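Local coordinates for uncharacterized protein lp_2219 (Lactobacillus plantarum, PDB 3HFQ) that is of unknown function but belongs to the lactonase family of seven-bladed beta-propellers, so a lactone-hydrolysing activity is possible but unproven, at residues D292-N304 and T311-S323. The protein carries 1 engineered substitution. Residues are numbered along the deposited sequence; the frame is centred on the assembly and turned at random.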
ATOM      1  N   ASP A 292      -3.255  -6.312  -5.808  1.00  7.64           N
ATOM      2  CA  ASP A 292      -2.969  -5.391  -6.898  1.00  8.91           C
ATOM      3  C   ASP A 292      -3.317  -6.027  -8.231  1.00 10.22           C
ATOM      4  O   ASP A 292      -3.408  -7.251  -8.342  1.00  9.03           O
ATOM      5  CB  ASP A 292      -1.496  -4.966  -6.902  1.00  9.99           C
ATOM      6  CG  ASP A 292      -1.253  -3.708  -7.734  1.00 17.94           C
ATOM      7  OD1 ASP A 292      -2.244  -3.050  -8.131  1.00 13.67           O
ATOM      8  OD2 ASP A 292      -0.075  -3.368  -7.981  1.00 19.24           O
ATOM      9  N   LEU A 293      -3.542  -5.185  -9.232  1.00 11.33           N
ATOM     10  CA  LEU A 293      -3.837  -5.661 -10.573  1.00 12.89           C
ATOM     11  C   LEU A 293      -2.473  -5.982 -11.160  1.00 14.27           C
ATOM     12  O   LEU A 293      -1.474  -5.385 -10.756  1.00  8.94           O
ATOM     13  CB  LEU A 293      -4.500  -4.560 -11.412  1.00 12.68           C
ATOM     14  CG  LEU A 293      -5.973  -4.212 -11.176  1.00 16.28           C
ATOM     15  CD1 LEU A 293      -6.181  -3.670  -9.770  1.00 19.14           C
ATOM     16  CD2 LEU A 293      -6.399  -3.177 -12.213  1.00 20.98           C
ATOM     17  N   ASP A 294      -2.416  -6.923 -12.095  1.00 13.51           N
ATOM     18  CA  ASP A 294      -1.140  -7.263 -12.712  1.00 13.43           C
ATOM     19  C   ASP A 294      -0.872  -6.193 -13.772  1.00 10.62           C
ATOM     20  O   ASP A 294      -1.743  -5.374 -14.060  1.00 10.05           O
ATOM     21  CB  ASP A 294      -1.212  -8.651 -13.352  1.00 15.96           C
ATOM     22  CG  ASP A 294      -1.970  -8.650 -14.661  1.00 17.65           C
ATOM     23  OD1 ASP A 294      -3.139  -8.210 -14.674  1.00 17.55           O
ATOM     24  OD2 ASP A 294      -1.392  -9.091 -15.673  1.00 18.24           O
ATOM     25  N   PRO A 295       0.335  -6.179 -14.362  1.00 16.99           N
ATOM     26  CA  PRO A 295       0.662  -5.179 -15.384  1.00 17.90           C
ATOM     27  C   PRO A 295      -0.299  -5.109 -16.574  1.00 15.88           C
ATOM     28  O   PRO A 295      -0.553  -4.025 -17.104  1.00 14.98           O
ATOM     29  CB  PRO A 295       2.079  -5.565 -15.794  1.00 19.48           C
ATOM     30  CG  PRO A 295       2.653  -6.074 -14.499  1.00 20.66           C
ATOM     31  CD  PRO A 295       1.531  -6.963 -14.004  1.00 14.77           C
ATOM     32  N   THR A 296      -0.829  -6.251 -17.000  1.00 15.11           N
ATOM     33  CA  THR A 296      -1.758  -6.262 -18.131  1.00 18.54           C
ATOM     34  C   THR A 296      -3.136  -5.790 -17.678  1.00 18.72           C
ATOM     35  O   THR A 296      -3.965  -5.381 -18.492  1.00 15.79           O
ATOM     36  CB  THR A 296      -1.918  -7.675 -18.738  1.00 18.19           C
ATOM     37  OG1 THR A 296      -2.623  -8.521 -17.820  1.00 12.32           O
ATOM     38  CG2 THR A 296      -0.557  -8.282 -19.042  1.00 21.09           C
ATOM     39  N   GLU A 297      -3.361  -5.857 -16.369  1.00 14.34           N
ATOM     40  CA  GLU A 297      -4.622  -5.466 -15.744  1.00 10.88           C
ATOM     41  C   GLU A 297      -5.765  -6.412 -16.087  1.00 14.47           C
ATOM     42  O   GLU A 297      -6.937  -6.063 -15.951  1.00 15.59           O
ATOM     43  CB  GLU A 297      -4.995  -4.024 -16.111  1.00 16.99           C
ATOM     44  CG  GLU A 297      -4.002  -2.989 -15.595  1.00 23.51           C
ATOM     45  CD  GLU A 297      -4.652  -1.652 -15.272  1.00 34.15           C
ATOM     46  OE1 GLU A 297      -5.545  -1.219 -16.028  1.00 42.19           O
ATOM     47  OE2 GLU A 297      -4.258  -1.030 -14.264  1.00 37.65           O
ATOM     48  N   ALA A 298      -5.418  -7.621 -16.517  1.00 13.49           N
ATOM     49  CA  ALA A 298      -6.419  -8.629 -16.850  1.00 16.66           C
ATOM     50  C   ALA A 298      -6.554  -9.583 -15.665  1.00 16.57           C
ATOM     51  O   ALA A 298      -7.348 -10.525 -15.695  1.00 12.15           O
ATOM     52  CB  ALA A 298      -5.998  -9.395 -18.100  1.00 15.66           C
ATOM     53  N   PHE A 299      -5.776  -9.322 -14.618  1.00 14.90           N
ATOM     54  CA  PHE A 299      -5.788 -10.155 -13.420  1.00 12.27           C
ATOM     55  C   PHE A 299      -5.600  -9.336 -12.149  1.00 15.10           C
ATOM     56  O   PHE A 299      -5.134  -8.198 -12.191  1.00 10.73           O
ATOM     57  CB  PHE A 299      -4.654 -11.180 -13.478  1.00 13.52           C
ATOM     58  CG  PHE A 299      -4.712 -12.092 -14.665  1.00 15.09           C
ATOM     59  CD1 PHE A 299      -5.476 -13.254 -14.631  1.00 12.62           C
ATOM     60  CD2 PHE A 299      -4.004 -11.787 -15.823  1.00 11.81           C
ATOM     61  CE1 PHE A 299      -5.532 -14.100 -15.736  1.00 12.30           C
ATOM     62  CE2 PHE A 299      -4.054 -12.626 -16.935  1.00 11.18           C
ATOM     63  CZ  PHE A 299      -4.816 -13.783 -16.892  1.00 13.61           C
ATOM     64  N   VAL A 300      -5.964  -9.942 -11.025  1.00 14.12           N
ATOM     65  CA  VAL A 300      -5.789  -9.336  -9.714  1.00  8.27           C
ATOM     66  C   VAL A 300      -5.304 -10.442  -8.789  1.00 10.45           C
ATOM     67  O   VAL A 300      -5.798 -11.570  -8.849  1.00 12.80           O
ATOM     68  CB  VAL A 300      -7.098  -8.772  -9.131  1.00 10.93           C
ATOM     69  CG1 VAL A 300      -6.883  -8.391  -7.664  1.00 10.74           C
ATOM     70  CG2 VAL A 300      -7.546  -7.550  -9.926  1.00  8.52           C
ATOM     71  N   VAL A 301      -4.318 -10.126  -7.962  1.00  7.75           N
ATOM     72  CA  VAL A 301      -3.789 -11.085  -6.998  1.00  9.82           C
ATOM     73  C   VAL A 301      -3.935 -10.463  -5.619  1.00 10.71           C
ATOM     74  O   VAL A 301      -3.568  -9.310  -5.415  1.00  8.53           O
ATOM     75  CB  VAL A 301      -2.293 -11.392  -7.259  1.00 15.43           C
ATOM     76  CG1 VAL A 301      -1.708 -12.193  -6.095  1.00 11.81           C
ATOM     77  CG2 VAL A 301      -2.149 -12.174  -8.550  1.00 13.78           C
ATOM     78  N   VAL A 302      -4.494 -11.223  -4.684  1.00  9.63           N
ATOM     79  CA  VAL A 302      -4.677 -10.749  -3.320  1.00  8.09           C
ATOM     80  C   VAL A 302      -4.031 -11.757  -2.379  1.00 10.19           C
ATOM     81  O   VAL A 302      -3.983 -12.949  -2.683  1.00 10.18           O
ATOM     82  CB  VAL A 302      -6.184 -10.631  -2.952  1.00 15.15           C
ATOM     83  CG1 VAL A 302      -6.868 -11.975  -3.114  1.00 13.91           C
ATOM     84  CG2 VAL A 302      -6.342 -10.133  -1.510  1.00 10.59           C
ATOM     85  N   VAL A 303      -3.511 -11.280  -1.255  1.00 11.84           N
ATOM     86  CA  VAL A 303      -2.911 -12.176  -0.271  1.00  8.97           C
ATOM     87  C   VAL A 303      -3.668 -12.028   1.033  1.00 12.27           C
ATOM     88  O   VAL A 303      -4.058 -10.924   1.405  1.00 10.38           O
ATOM     89  CB  VAL A 303      -1.411 -11.876  -0.009  1.00  9.92           C
ATOM     90  CG1 VAL A 303      -0.590 -12.243  -1.226  1.00 14.50           C
ATOM     91  CG2 VAL A 303      -1.212 -10.410   0.358  1.00 10.77           C
ATOM     92  N   ASN A 304      -3.884 -13.151   1.712  1.00  9.99           N
ATOM     93  CA  ASN A 304      -4.595 -13.164   2.982  1.00  9.04           C
ATOM     94  C   ASN A 304      -3.607 -13.439   4.102  1.00 11.51           C
ATOM     95  O   ASN A 304      -2.965 -14.489   4.143  1.00 11.73           O
ATOM     96  CB  ASN A 304      -5.687 -14.233   2.956  1.00  9.13           C
ATOM     97  CG  ASN A 304      -6.743 -13.949   1.911  1.00 11.69           C
ATOM     98  OD1 ASN A 304      -7.567 -13.049   2.075  1.00 12.37           O
ATOM     99  ND2 ASN A 304      -6.715 -14.705   0.818  1.00  8.50           N
ATOM    100  N   THR A 311      -4.825 -15.460  -3.700  1.00  8.52           N
ATOM    101  CA  THR A 311      -5.915 -15.786  -4.610  1.00  9.78           C
ATOM    102  C   THR A 311      -5.751 -15.035  -5.920  1.00 14.19           C
ATOM    103  O   THR A 311      -5.379 -13.858  -5.929  1.00 13.44           O
ATOM    104  CB  THR A 311      -7.273 -15.416  -3.982  1.00 10.05           C
ATOM    105  OG1 THR A 311      -7.408 -16.081  -2.720  1.00 14.17           O
ATOM    106  CG2 THR A 311      -8.424 -15.834  -4.892  1.00 11.16           C
ATOM    107  N   LEU A 312      -6.027 -15.722  -7.024  1.00  8.42           N
ATOM    108  CA  LEU A 312      -5.915 -15.130  -8.352  1.00  9.63           C
ATOM    109  C   LEU A 312      -7.292 -14.944  -8.975  1.00 12.34           C
ATOM    110  O   LEU A 312      -8.112 -15.866  -8.965  1.00 11.73           O
ATOM    111  CB  LEU A 312      -5.076 -16.026  -9.272  1.00 12.56           C
ATOM    112  CG  LEU A 312      -5.007 -15.582 -10.739  1.00 13.79           C
ATOM    113  CD1 LEU A 312      -4.209 -14.292 -10.850  1.00 10.88           C
ATOM    114  CD2 LEU A 312      -4.363 -16.667 -11.588  1.00 12.79           C
ATOM    115  N   TYR A 313      -7.534 -13.752  -9.515  1.00 12.74           N
ATOM    116  CA  TYR A 313      -8.797 -13.441 -10.180  1.00 11.04           C
ATOM    117  C   TYR A 313      -8.538 -13.019 -11.608  1.00 12.31           C
ATOM    118  O   TYR A 313      -7.464 -12.517 -11.935  1.00 10.02           O
ATOM    119  CB  TYR A 313      -9.520 -12.245  -9.552  1.00 10.06           C
ATOM    120  CG  TYR A 313      -9.830 -12.329  -8.092  1.00 12.85           C
ATOM    121  CD1 TYR A 313      -8.982 -11.748  -7.152  1.00 14.13           C
ATOM    122  CD2 TYR A 313     -11.016 -12.915  -7.646  1.00 14.15           C
ATOM    123  CE1 TYR A 313      -9.299 -11.751  -5.804  1.00 19.72           C
ATOM    124  CE2 TYR A 313     -11.342 -12.927  -6.297  1.00 13.61           C
ATOM    125  CZ  TYR A 313     -10.484 -12.332  -5.384  1.00 18.47           C
ATOM    126  OH  TYR A 313     -10.808 -12.303  -4.052  1.00 22.93           O
ATOM    127  N   ALA A 314      -9.544 -13.211 -12.449  1.00  8.43           N
ATOM    128  CA  ALA A 314      -9.477 -12.760 -13.819  1.00  7.57           C
ATOM    129  C   ALA A 314     -10.244 -11.447 -13.690  1.00  8.39           C
ATOM    130  O   ALA A 314     -11.175 -11.352 -12.889  1.00 11.66           O
ATOM    131  CB  ALA A 314     -10.220 -13.715 -14.741  1.00 11.42           C
ATOM    132  N   ARG A 315      -9.849 -10.435 -14.448  1.00 12.11           N
ATOM    133  CA  ARG A 315     -10.524  -9.144 -14.395  1.00 13.40           C
ATOM    134  C   ARG A 315     -10.969  -8.731 -15.794  1.00 16.00           C
ATOM    135  O   ARG A 315     -10.160  -8.696 -16.716  1.00 17.60           O
ATOM    136  CB  ARG A 315      -9.581  -8.076 -13.825  1.00  9.58           C
ATOM    137  CG  ARG A 315     -10.111  -6.647 -13.968  1.00 11.76           C
ATOM    138  CD  ARG A 315      -9.144  -5.605 -13.397  1.00 14.38           C
ATOM    139  NE  ARG A 315      -9.685  -4.255 -13.529  1.00 16.53           N
ATOM    140  CZ  ARG A 315      -9.577  -3.497 -14.617  1.00 16.42           C
ATOM    141  NH1 ARG A 315      -8.930  -3.941 -15.688  1.00 12.08           N
ATOM    142  NH2 ARG A 315     -10.140  -2.297 -14.641  1.00 16.26           N
ATOM    143  N   ASP A 316     -12.256  -8.424 -15.948  1.00 13.40           N
ATOM    144  CA  ASP A 316     -12.787  -7.998 -17.242  1.00 16.04           C
ATOM    145  C   ASP A 316     -12.305  -6.571 -17.487  1.00 21.68           C
ATOM    146  O   ASP A 316     -12.514  -5.688 -16.653  1.00 17.93           O
ATOM    147  CB  ASP A 316     -14.318  -8.049 -17.230  1.00 19.34           C
ATOM    148  CG  ASP A 316     -14.924  -7.802 -18.601  1.00 23.31           C
ATOM    149  OD1 ASP A 316     -14.815  -6.667 -19.114  1.00 22.41           O
ATOM    150  OD2 ASP A 316     -15.503  -8.749 -19.170  1.00 26.67           O
ATOM    151  N   LEU A 317     -11.664  -6.353 -18.630  1.00 19.11           N
ATOM    152  CA  LEU A 317     -11.112  -5.046 -18.978  1.00 22.74           C
ATOM    153  C   LEU A 317     -12.131  -3.932 -19.209  1.00 24.66           C
ATOM    154  O   LEU A 317     -11.812  -2.753 -19.048  1.00 26.73           O
ATOM    155  CB  LEU A 317     -10.226  -5.174 -20.220  1.00 22.25           C
ATOM    156  CG  LEU A 317      -9.083  -6.194 -20.167  1.00 21.75           C
ATOM    157  CD1 LEU A 317      -8.297  -6.139 -21.472  1.00 23.54           C
ATOM    158  CD2 LEU A 317      -8.176  -5.898 -18.986  1.00 19.64           C
ATOM    159  N   THR A 318     -13.352  -4.291 -19.586  1.00 24.23           N
ATOM    160  CA  THR A 318     -14.364  -3.275 -19.844  1.00 24.11           C
ATOM    161  C   THR A 318     -15.339  -3.074 -18.687  1.00 18.94           C
ATOM    162  O   THR A 318     -15.750  -1.948 -18.410  1.00 18.79           O
ATOM    163  CB  THR A 318     -15.154  -3.599 -21.137  1.00 26.56           C
ATOM    164  OG1 THR A 318     -15.927  -4.790 -20.950  1.00 32.46           O
ATOM    165  CG2 THR A 318     -14.195  -3.810 -22.303  1.00 23.65           C
ATOM    166  N   SER A 319     -15.688  -4.156 -17.997  1.00 17.77           N
ATOM    167  CA  SER A 319     -16.630  -4.079 -16.877  1.00 15.17           C
ATOM    168  C   SER A 319     -15.941  -3.880 -15.532  1.00 15.45           C
ATOM    169  O   SER A 319     -16.567  -3.434 -14.570  1.00 13.80           O
ATOM    170  CB  SER A 319     -17.466  -5.353 -16.804  1.00 15.45           C
ATOM    171  OG  SER A 319     -16.700  -6.421 -16.263  1.00 16.05           O
ATOM    172  N   GLY A 320     -14.661  -4.234 -15.464  1.00 10.31           N
ATOM    173  CA  GLY A 320     -13.907  -4.090 -14.230  1.00 12.15           C
ATOM    174  C   GLY A 320     -14.196  -5.154 -13.183  1.00 15.59           C
ATOM    175  O   GLY A 320     -13.531  -5.207 -12.147  1.00 12.23           O
ATOM    176  N   LYS A 321     -15.173  -6.014 -13.445  1.00 10.96           N
ATOM    177  CA  LYS A 321     -15.523  -7.052 -12.481  1.00 12.01           C
ATOM    178  C   LYS A 321     -14.532  -8.212 -12.422  1.00 13.09           C
ATOM    179  O   LYS A 321     -13.786  -8.468 -13.369  1.00 10.95           O
ATOM    180  CB  LYS A 321     -16.943  -7.558 -12.747  1.00 19.84           C
ATOM    181  CG  LYS A 321     -17.996  -6.478 -12.500  1.00 20.72           C
ATOM    182  CD  LYS A 321     -19.413  -7.027 -12.536  1.00 28.62           C
ATOM    183  CE  LYS A 321     -20.418  -5.941 -12.174  1.00 32.45           C
ATOM    184  NZ  LYS A 321     -21.823  -6.444 -12.181  1.00 35.90           N
ATOM    185  N   LEU A 322     -14.537  -8.912 -11.292  1.00 13.36           N
ATOM    186  CA  LEU A 322     -13.619 -10.022 -11.070  1.00 12.65           C
ATOM    187  C   LEU A 322     -14.306 -11.380 -10.948  1.00 14.03           C
ATOM    188  O   LEU A 322     -15.491 -11.469 -10.628  1.00 12.13           O
ATOM    189  CB  LEU A 322     -12.814  -9.759  -9.790  1.00 11.56           C
ATOM    190  CG  LEU A 322     -12.214  -8.357  -9.610  1.00 11.97           C
ATOM    191  CD1 LEU A 322     -11.594  -8.239  -8.216  1.00 12.47           C
ATOM    192  CD2 LEU A 322     -11.178  -8.087 -10.691  1.00  9.34           C
ATOM    193  N   SER A 323     -13.544 -12.436 -11.208  1.00 16.58           N
ATOM    194  CA  SER A 323     -14.047 -13.798 -11.088  1.00 14.26           C
ATOM    195  C   SER A 323     -12.882 -14.685 -10.665  1.00 13.15           C
ATOM    196  O   SER A 323     -11.767 -14.560 -11.179  1.00 12.51           O
ATOM    197  CB  SER A 323     -14.655 -14.289 -12.411  1.00 12.48           C
ATOM    198  OG  SER A 323     -13.680 -14.408 -13.428  1.00 16.33           O
TER
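The second and third strands of a four-stranded antiparallel propeller blade, 299-304 and 309-315, meet here as a beta hairpin. Val-300 pairs with Tyr-313 and Val-302 with Thr-311, each through two backbone hydrogen bonds. A further bond runs from Arg-315 N to Ala-298 O (2.8 Å). The side chains divide between the two faces of the sheet. On one face Val-302 CG1 touches both Thr-311 CB and Tyr-313 CE1, each at 3.6 Å. It gets there because chi1 (58°) sets CG1 between the backbone N and the carbonyl carbon. Val-300 spreads its two methyls: CG1 lies 4.0 Å from Tyr-313 CD1, and CG2 meets Leu-322 CD2 of strand 322-330, the fourth of the blade, at 3.8 Å. Tyr-313 OH is hydrogen-bonded to Ser-282 O at the end of strand 275-282, the last strand of the preceding blade. On the other face Leu-312 CD1 packs on Val-301 CG2 (3.7 Å) and on Phe-299 CB.

Arg-315 joins the hairpin to the turn 294-297. Its chain is extended from CG to NE. NH1 then donates to Glu-297 O at 2.9 Å, in the carbonyl plane and close to the guanidinium plane, with an N-H...O angle of 151°. Leu-293 CD2 sits over one guanidinium face, offset toward its rim. NE bonds to Tyr-255 OH, a second anchor that limits rotation of the group. The methyl Leu-317 CD2 makes a van der Waals contact with Glu-297 O. Glu-297 OE2 is hydrogen-bonded to His-249 N, while OE1 lies 4.4 Å from Arg-315 NH1, well out of the guanidinium plane. The Glu-297 carboxylate could still favour the buried cation electrostatically, but the directed grip on NH1 comes from the turn carbonyl.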